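Side-chain contacts in intracellular serine protease (Bacillus licheniformis, PDB 4ZOQ), which probably cleaves peptide bonds as a subtilisin-like serine endopeptidase acting on lanthipeptides, with a likely Asp-His-Ser charge relay: residues R34-E39 / I97-T102; R40-V45 / Y293-H298; S291-R294 / K300-A303. All blocks are in the same frame, centred on the assembly; numbering follows the deposited sequence.

In the fold
The chain leaves helix 24-30 and runs through 34-39 and 40-45 without a break, then enters strand 46-51 of the central sheet. Contact 1 closes when residues 97-102 come back between helix 86-97 and strand 102-110, the sheet neighbour of strand 46-51. Contact 2 crosses it: it opens at 40-45, inside the loop of contact 1, and closes far later at 293-298, the C-terminal end of helix 275-297. Contact 3 starts on the same helix end and closes after a few residues, before helix 303-313. Contacts 2 and 3 share Tyr293 and Arg294. Together they join the loops leading into adjacent strands 46-51 and 102-110 to the end of helix 275-297 and its link to 303-313.

Contact 1 (R34-E39 / I97-T102); sequences RTYQIE and IAPDVT
Thr35 reaches Ile97 through a water, and Tyr36 lies against Pro99. Thr35 OG1 donates to water 1 over 3.0 Å. The same water donates to Ile97 O at 2.6 Å, so it bridges the two loops where no direct hydrogen bond joins them. Thr35 O takes the backbone N-H groups of Ile38 and Glu39, which folds the loop into a tight turn. Tyr36 makes the direct contact. Its chi1 of -69° sets CG anti to the carbonyl carbon, and the ring runs out beside the loop of Pro99. Pro99 CG sits over one ring face, 4.3 Å from the centroid and 26° off the normal, a CH-pi contact. Pro99 CD is 3.9 Å from Tyr36 CE1. Water 1 and Ile97 O lie at the ring edge. The phenol OH is bonded outside the two segments, to Ile96 O and Ala10 N, and Arg40 makes a cation-pi contact with the ring. Glu39 ends the segment and gives its carbonyl O to water 1 at 3.0 Å. The contact joins the loop before strand 46-51 to the Ala98-Val101 turn before strand 102-110, away from the predicted charge relay. Its chemistry is mixed: a proline face packs on the aromatic ring, while one water with three partners serves the buried polar groups beside it.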
loop_
_atom_site.group_PDB
_atom_site.type_symbol
_atom_site.label_atom_id
_atom_site.label_comp_id
_atom_site.label_asym_id
_atom_site.label_seq_id
_atom_site.Cartn_x
_atom_site.Cartn_y
_atom_site.Cartn_z
ATOM N N ARG B 34 -5.120 -22.407 8.917
ATOM C CA ARG B 34 -4.389 -22.983 10.035
ATOM C C ARG B 34 -3.502 -21.953 10.730
ATOM O O ARG B 34 -3.246 -22.061 11.922
ATOM C CB ARG B 34 -3.548 -24.148 9.554
ATOM C CG ARG B 34 -4.344 -25.393 9.372
ATOM C CD ARG B 34 -3.508 -26.504 8.729
ATOM N NE ARG B 34 -4.338 -27.687 8.551
ATOM C CZ ARG B 34 -5.078 -27.932 7.478
ATOM N NH1 ARG B 34 -5.114 -27.055 6.471
ATOM N NH2 ARG B 34 -5.802 -29.047 7.426
ATOM N N THR B 35 -3.050 -20.942 9.984
ATOM C CA THR B 35 -2.193 -19.903 10.544
ATOM C C THR B 35 -2.898 -19.116 11.655
ATOM O O THR B 35 -2.221 -18.575 12.534
ATOM C CB THR B 35 -1.696 -18.898 9.446
ATOM O OG1 THR B 35 -2.797 -18.173 8.864
ATOM C CG2 THR B 35 -0.927 -19.618 8.360
ATOM N N TYR B 36 -4.240 -19.117 11.668
ATOM C CA TYR B 36 -4.983 -18.420 12.723
ATOM C C TYR B 36 -4.674 -18.985 14.084
ATOM O O TYR B 36 -4.776 -18.279 15.079
ATOM C CB TYR B 36 -6.495 -18.489 12.522
ATOM C CG TYR B 36 -7.041 -17.713 11.340
ATOM C CD1 TYR B 36 -6.230 -16.864 10.583
ATOM C CD2 TYR B 36 -8.359 -17.876 10.950
ATOM C CE1 TYR B 36 -6.737 -16.180 9.483
ATOM C CE2 TYR B 36 -8.874 -17.200 9.848
ATOM C CZ TYR B 36 -8.064 -16.358 9.120
ATOM O OH TYR B 36 -8.586 -15.680 8.043
ATOM N N GLN B 37 -4.341 -20.266 14.147
ATOM C CA GLN B 37 -3.965 -20.863 15.424
ATOM C C GLN B 37 -2.448 -20.896 15.626
ATOM O O GLN B 37 -1.989 -21.307 16.671
ATOM C CB GLN B 37 -4.593 -22.253 15.593
ATOM C CG GLN B 37 -4.038 -23.295 14.678
ATOM C CD GLN B 37 -4.561 -24.698 14.960
ATOM O OE1 GLN B 37 -4.584 -25.545 14.080
ATOM N NE2 GLN B 37 -4.827 -24.982 16.214
ATOM N N ILE B 38 -1.682 -20.458 14.628
ATOM C CA ILE B 38 -0.229 -20.356 14.749
ATOM C C ILE B 38 0.128 -18.929 15.165
ATOM O O ILE B 38 0.868 -18.713 16.120
ATOM C CB ILE B 38 0.495 -20.689 13.416
ATOM C CG1 ILE B 38 0.059 -22.053 12.849
ATOM C CG2 ILE B 38 2.019 -20.617 13.595
ATOM C CD1 ILE B 38 0.361 -23.198 13.774
ATOM N N GLU B 39 -0.401 -17.956 14.437
ATOM C CA GLU B 39 -0.197 -16.559 14.750
ATOM C C GLU B 39 -1.304 -15.780 14.064
ATOM O O GLU B 39 -1.343 -15.632 12.839
ATOM C CB GLU B 39 1.195 -16.068 14.318
ATOM C CG GLU B 39 1.434 -14.573 14.600
ATOM C CD GLU B 39 1.261 -14.218 16.092
ATOM O OE1 GLU B 39 0.313 -13.469 16.424
ATOM O OE2 GLU B 39 2.068 -14.663 16.929
ATOM N N ILE B 97 -5.491 -12.271 6.369
ATOM C CA ILE B 97 -4.251 -12.964 6.718
ATOM C C ILE B 97 -3.840 -12.758 8.186
ATOM O O ILE B 97 -3.421 -13.708 8.874
ATOM C CB ILE B 97 -3.089 -12.480 5.789
ATOM C CG1 ILE B 97 -3.234 -13.143 4.417
ATOM C CG2 ILE B 97 -1.738 -12.819 6.385
ATOM C CD1 ILE B 97 -2.613 -12.411 3.319
ATOM N N ALA B 98 -4.066 -11.549 8.688
ATOM C CA ALA B 98 -3.683 -11.181 10.042
ATOM C C ALA B 98 -4.837 -10.476 10.724
ATOM O O ALA B 98 -4.854 -9.244 10.805
ATOM C CB ALA B 98 -2.478 -10.287 10.023
ATOM N N PRO B 99 -5.819 -11.252 11.186
ATOM C CA PRO B 99 -7.071 -10.639 11.637
ATOM C C PRO B 99 -6.952 -9.801 12.903
ATOM O O PRO B 99 -7.807 -8.961 13.123
ATOM C CB PRO B 99 -8.011 -11.850 11.842
ATOM C CG PRO B 99 -7.156 -13.067 11.770
ATOM C CD PRO B 99 -5.927 -12.710 10.999
ATOM N N ASP B 100 -5.889 -9.958 13.676
ATOM C CA ASP B 100 -5.796 -9.222 14.930
ATOM C C ASP B 100 -4.813 -8.045 14.926
ATOM O O ASP B 100 -4.771 -7.306 15.909
ATOM C CB ASP B 100 -5.425 -10.190 16.061
ATOM C CG ASP B 100 -6.572 -11.098 16.442
ATOM O OD1 ASP B 100 -7.720 -10.649 16.278
ATOM O OD2 ASP B 100 -6.327 -12.265 16.857
ATOM N N VAL B 101 -4.031 -7.849 13.858
ATOM C CA VAL B 101 -3.146 -6.676 13.826
ATOM C C VAL B 101 -3.971 -5.421 13.686
ATOM O O VAL B 101 -5.080 -5.453 13.144
ATOM C CB VAL B 101 -2.107 -6.721 12.704
ATOM C CG1 VAL B 101 -1.077 -7.798 12.999
ATOM C CG2 VAL B 101 -2.771 -6.909 11.360
ATOM N N THR B 102 -3.448 -4.299 14.181
ATOM C CA THR B 102 -4.241 -3.076 14.126
ATOM C C THR B 102 -4.074 -2.438 12.749
ATOM O O THR B 102 -3.001 -2.509 12.150
ATOM C CB THR B 102 -3.837 -2.089 15.257
ATOM O OG1 THR B 102 -4.223 -2.635 16.526
ATOM C CG2 THR B 102 -4.505 -0.742 15.072
HETATM O O HOH W 1 -3.153 -15.683 10.489
#

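Contact 2 (R40-V45 / Y293-H298); sequences RGHPDV and YRERHH
The C-terminal end of helix 275-297 meets the loop that leads into strand 46-51, an inner strand of the subtilase sheet and the first in chain order. A His-carboxylate hydrogen bond joins them, at the surface and away from the predicted catalytic residues. His42 points its ring at the helix and donates from NE2 to Glu295 OE2. The bond is 2.8 Å long and nearly straight, 168° at the hydrogen. The acceptor lies in the plane of the imidazole, but the N-H meets the carboxylate from above its plane, and the two planes are 35° apart. Glu295 gets there with CG anti to the backbone N (chi1 -168°) and an extended chain beyond. Its CB also packs on His42 CE1 at 3.7 Å. Glu39 OE2 comes close to Glu295 OE2. Two carboxylates so near may favour a positive His42, or a proton shared between the carboxylates; the structure does not decide. The backbone N of His42 is held by Ser291 OG of the same helix.

Arg294 works one residue back along the helix. Its chain bends at chi3, and its main partner is Glu132, a salt bridge from NH1. Toward the loop its role is weaker. Asp44 OD2 lies well out of the guanidinium plane, so charge alone links the two groups. A type I turn from His42 to Val45, closed by Val45 N to His42 O, places Val45 on the helix side. Val45 CG2 slides past the arginine and stops 3.7 Å from Arg294 NH1.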
loop_
_atom_site.group_PDB
_atom_site.type_symbol
_atom_site.label_atom_id
_atom_site.label_comp_id
_atom_site.label_asym_id
_atom_site.label_seq_id
_atom_site.Cartn_x
_atom_site.Cartn_y
_atom_site.Cartn_z
ATOM N N ARG B 40 -2.155 -15.195 14.887
ATOM C CA ARG B 40 -3.307 -14.473 14.401
ATOM C C ARG B 40 -2.993 -12.986 14.318
ATOM O O ARG B 40 -3.835 -12.203 13.876
ATOM C CB ARG B 40 -4.499 -14.750 15.323
ATOM C CG ARG B 40 -5.852 -14.793 14.647
ATOM C CD ARG B 40 -6.935 -15.404 15.571
ATOM N NE ARG B 40 -8.196 -15.542 14.850
ATOM C CZ ARG B 40 -9.025 -14.523 14.620
ATOM N NH1 ARG B 40 -8.729 -13.315 15.084
ATOM N NH2 ARG B 40 -10.149 -14.705 13.946
ATOM N N GLY B 41 -1.783 -12.603 14.755
ATOM C CA GLY B 41 -1.383 -11.204 14.798
ATOM C C GLY B 41 -1.574 -10.526 16.146
ATOM O O GLY B 41 -2.453 -10.909 16.932
ATOM N N HIS B 42 -0.743 -9.526 16.428
ATOM C CA HIS B 42 -0.857 -8.755 17.673
ATOM C C HIS B 42 -1.585 -7.448 17.453
ATOM O O HIS B 42 -1.267 -6.718 16.534
ATOM C CB HIS B 42 0.522 -8.476 18.305
ATOM C CG HIS B 42 1.221 -9.705 18.812
ATOM N ND1 HIS B 42 2.448 -9.660 19.447
ATOM C CD2 HIS B 42 0.882 -11.014 18.748
ATOM C CE1 HIS B 42 2.826 -10.882 19.762
ATOM N NE2 HIS B 42 1.898 -11.726 19.342
ATOM N N PRO B 43 -2.569 -7.147 18.312
ATOM C CA PRO B 43 -3.240 -5.850 18.240
ATOM C C PRO B 43 -2.278 -4.666 18.309
ATOM O O PRO B 43 -2.625 -3.633 17.766
ATOM C CB PRO B 43 -4.162 -5.868 19.469
ATOM C CG PRO B 43 -4.441 -7.296 19.707
ATOM C CD PRO B 43 -3.207 -8.048 19.293
ATOM N N ASP B 44 -1.116 -4.801 18.945
ATOM C CA ASP B 44 -0.174 -3.669 19.068
ATOM C C ASP B 44 0.915 -3.670 17.993
ATOM O O ASP B 44 1.878 -2.912 18.080
ATOM C CB ASP B 44 0.468 -3.622 20.465
ATOM C CG ASP B 44 1.375 -4.771 20.715
ATOM O OD1 ASP B 44 1.151 -5.821 20.092
ATOM O OD2 ASP B 44 2.291 -4.644 21.542
ATOM N N VAL B 45 0.795 -4.568 17.023
ATOM C CA VAL B 45 1.494 -4.393 15.754
ATOM C C VAL B 45 0.561 -3.604 14.832
ATOM O O VAL B 45 -0.603 -3.963 14.657
ATOM C CB VAL B 45 1.884 -5.729 15.093
ATOM C CG1 VAL B 45 2.197 -5.533 13.608
ATOM C CG2 VAL B 45 3.022 -6.392 15.852
ATOM N N TYR B 293 7.566 -13.014 15.857
ATOM C CA TYR B 293 8.934 -12.775 16.312
ATOM C C TYR B 293 8.942 -12.075 17.673
ATOM O O TYR B 293 9.705 -12.434 18.569
ATOM C CB TYR B 293 9.695 -11.933 15.281
ATOM C CG TYR B 293 11.170 -11.790 15.561
ATOM C CD1 TYR B 293 11.644 -10.896 16.524
ATOM C CD2 TYR B 293 12.098 -12.577 14.872
ATOM C CE1 TYR B 293 13.024 -10.768 16.776
ATOM C CE2 TYR B 293 13.471 -12.472 15.114
ATOM C CZ TYR B 293 13.925 -11.568 16.062
ATOM O OH TYR B 293 15.272 -11.477 16.302
ATOM N N ARG B 294 8.036 -11.129 17.852
ATOM C CA ARG B 294 8.036 -10.345 19.081
ATOM C C ARG B 294 7.549 -11.248 20.207
ATOM O O ARG B 294 8.000 -11.168 21.343
ATOM C CB ARG B 294 7.140 -9.136 18.918
ATOM C CG ARG B 294 7.690 -8.088 17.974
ATOM C CD ARG B 294 6.748 -6.907 17.840
ATOM N NE ARG B 294 6.761 -6.101 19.048
ATOM C CZ ARG B 294 6.035 -5.007 19.226
ATOM N NH1 ARG B 294 5.226 -4.586 18.260
ATOM N NH2 ARG B 294 6.117 -4.343 20.380
ATOM N N GLU B 295 6.668 -12.170 19.847
ATOM C CA GLU B 295 6.142 -13.127 20.801
ATOM C C GLU B 295 7.201 -14.114 21.272
ATOM O O GLU B 295 7.213 -14.520 22.435
ATOM C CB GLU B 295 4.970 -13.882 20.182
ATOM C CG GLU B 295 4.177 -14.690 21.179
ATOM C CD GLU B 295 2.826 -15.101 20.645
ATOM O OE1 GLU B 295 2.282 -16.094 21.166
ATOM O OE2 GLU B 295 2.361 -14.491 19.657
ATOM N N ARG B 296 8.121 -14.464 20.385
ATOM C CA ARG B 296 9.092 -15.477 20.731
ATOM C C ARG B 296 10.298 -14.882 21.475
ATOM O O ARG B 296 10.919 -15.574 22.277
ATOM C CB ARG B 296 9.562 -16.213 19.480
ATOM C CG ARG B 296 8.507 -17.153 18.893
ATOM C CD ARG B 296 9.123 -17.984 17.817
ATOM N NE ARG B 296 8.202 -18.944 17.227
ATOM C CZ ARG B 296 7.959 -20.157 17.698
ATOM N NH1 ARG B 296 8.542 -20.561 18.822
ATOM N NH2 ARG B 296 7.106 -20.954 17.053
ATOM N N HIS B 297 10.650 -13.629 21.186
ATOM C CA HIS B 297 11.896 -13.054 21.723
ATOM C C HIS B 297 11.722 -11.823 22.653
ATOM O O HIS B 297 12.659 -11.413 23.325
ATOM C CB HIS B 297 12.806 -12.665 20.536
ATOM C CG HIS B 297 12.990 -13.757 19.511
ATOM N ND1 HIS B 297 13.892 -14.791 19.655
ATOM C CD2 HIS B 297 12.390 -13.950 18.309
ATOM C CE1 HIS B 297 13.819 -15.587 18.597
ATOM N NE2 HIS B 297 12.919 -15.097 17.764
ATOM N N HIS B 298 10.499 -11.295 22.711
ATOM C CA HIS B 298 10.156 -9.983 23.271
ATOM C C HIS B 298 11.160 -8.902 22.874
ATOM O O HIS B 298 11.500 -8.013 23.642
ATOM C CB HIS B 298 9.966 -9.930 24.796
ATOM C CG HIS B 298 8.740 -10.621 25.302
ATOM N ND1 HIS B 298 8.642 -11.126 26.576
ATOM C CD2 HIS B 298 7.676 -11.169 24.628
ATOM C CE1 HIS B 298 7.468 -11.725 26.716
ATOM N NE2 HIS B 298 6.908 -11.818 25.541
#

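Contact 3 (S291-R294 / K300-A303); sequences SEYR and KPSA
Tyr293 and Pro301 make the aromatic part of this contact, where the chain turns back on the end of helix 275-297. The proline lies flat over one face of the phenol ring. Pro301 CB sits over the ring centre, 3.6 Å from the centroid and 14° off the normal, a close CH-pi contact. Pro301 CD reaches Tyr293 CD1 at 3.5 Å. Tyr293 has CG anti to its nitrogen (chi1 -172°), which swings the ring out from the helix toward the proline. Beyond the two segments, His297 also meets the ring, and the phenol OH is bonded to Gln305 on helix 303-313.

The apolar part continues on Arg294, whose CG packs on Pro301 CD at 4.0 Å, the two side chains crossing at about a right angle.

The charged part is a pair of long side chains that run side by side and point the same way. Lys300 is extended. Its CE lies over one face of the Arg294 guanidinium, off toward the rim, 3.4 Å from NH2, while its CG packs on Arg294 NE at 3.7 Å. Lys300 NZ is 4.3 Å from Arg294 NH2, a close approach of like charges.

Ser302 then stands at the N-cap of helix 303-313. The contact holds the short link between two consecutive helices by CH-pi and methylene packing, with no hydrogen bond across it. The salt bridge from Arg294 to Glu132 probably offsets part of the repulsion from Lys300.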
loop_
_atom_site.group_PDB
_atom_site.type_symbol
_atom_site.label_atom_id
_atom_site.label_comp_id
_atom_site.label_asym_id
_atom_site.label_seq_id
_atom_site.Cartn_x
_atom_site.Cartn_y
_atom_site.Cartn_z
ATOM N N SER B 291 4.605 -10.120 14.540
ATOM C CA SER B 291 3.865 -10.583 15.709
ATOM C C SER B 291 4.501 -11.863 16.281
ATOM O O SER B 291 4.810 -11.937 17.474
ATOM C CB SER B 291 2.407 -10.838 15.336
ATOM O OG SER B 291 1.783 -9.644 14.881
ATOM N N GLU B 292 4.766 -12.850 15.424
ATOM C CA GLU B 292 5.369 -14.065 15.940
ATOM C C GLU B 292 6.754 -13.799 16.551
ATOM O O GLU B 292 7.070 -14.284 17.639
ATOM C CB GLU B 292 5.499 -15.123 14.862
ATOM C CG GLU B 292 6.189 -16.350 15.385
ATOM C CD GLU B 292 5.713 -17.612 14.733
ATOM O OE1 GLU B 292 4.496 -17.717 14.448
ATOM O OE2 GLU B 292 6.561 -18.501 14.516
ATOM N N TYR B 293 7.566 -13.014 15.857
ATOM C CA TYR B 293 8.934 -12.775 16.312
ATOM C C TYR B 293 8.942 -12.075 17.673
ATOM O O TYR B 293 9.705 -12.434 18.569
ATOM C CB TYR B 293 9.695 -11.933 15.281
ATOM C CG TYR B 293 11.170 -11.790 15.561
ATOM C CD1 TYR B 293 11.644 -10.896 16.524
ATOM C CD2 TYR B 293 12.098 -12.577 14.872
ATOM C CE1 TYR B 293 13.024 -10.768 16.776
ATOM C CE2 TYR B 293 13.471 -12.472 15.114
ATOM C CZ TYR B 293 13.925 -11.568 16.062
ATOM O OH TYR B 293 15.272 -11.477 16.302
ATOM N N ARG B 294 8.036 -11.129 17.852
ATOM C CA ARG B 294 8.036 -10.345 19.081
ATOM C C ARG B 294 7.549 -11.248 20.207
ATOM O O ARG B 294 8.000 -11.168 21.343
ATOM C CB ARG B 294 7.140 -9.136 18.918
ATOM C CG ARG B 294 7.690 -8.088 17.974
ATOM C CD ARG B 294 6.748 -6.907 17.840
ATOM N NE ARG B 294 6.761 -6.101 19.048
ATOM C CZ ARG B 294 6.035 -5.007 19.226
ATOM N NH1 ARG B 294 5.226 -4.586 18.260
ATOM N NH2 ARG B 294 6.117 -4.343 20.380
ATOM N N LYS B 300 11.901 -6.464 19.084
ATOM C CA LYS B 300 11.400 -6.221 17.729
ATOM C C LYS B 300 12.434 -6.667 16.700
ATOM O O LYS B 300 13.627 -6.420 16.871
ATOM C CB LYS B 300 11.050 -4.745 17.498
ATOM C CG LYS B 300 9.852 -4.265 18.282
ATOM C CD LYS B 300 9.712 -2.748 18.254
ATOM C CE LYS B 300 8.495 -2.318 19.080
ATOM N NZ LYS B 300 8.206 -0.875 18.938
ATOM N N PRO B 301 11.984 -7.311 15.619
ATOM C CA PRO B 301 12.932 -7.683 14.567
ATOM C C PRO B 301 13.285 -6.452 13.705
ATOM O O PRO B 301 12.534 -5.480 13.667
ATOM C CB PRO B 301 12.173 -8.757 13.778
ATOM C CG PRO B 301 10.757 -8.377 13.910
ATOM C CD PRO B 301 10.609 -7.732 15.301
ATOM N N SER B 302 14.439 -6.464 13.048
ATOM C CA SER B 302 14.754 -5.394 12.107
ATOM C C SER B 302 13.909 -5.590 10.836
ATOM O O SER B 302 13.381 -6.689 10.620
ATOM C CB SER B 302 16.227 -5.402 11.765
ATOM O OG SER B 302 16.540 -6.537 10.990
ATOM N N ALA B 303 13.759 -4.532 10.032
ATOM C CA ALA B 303 13.071 -4.595 8.737
ATOM C C ALA B 303 13.723 -5.638 7.853
ATOM O O ALA B 303 13.055 -6.319 7.078
ATOM C CB ALA B 303 13.079 -3.245 8.052
#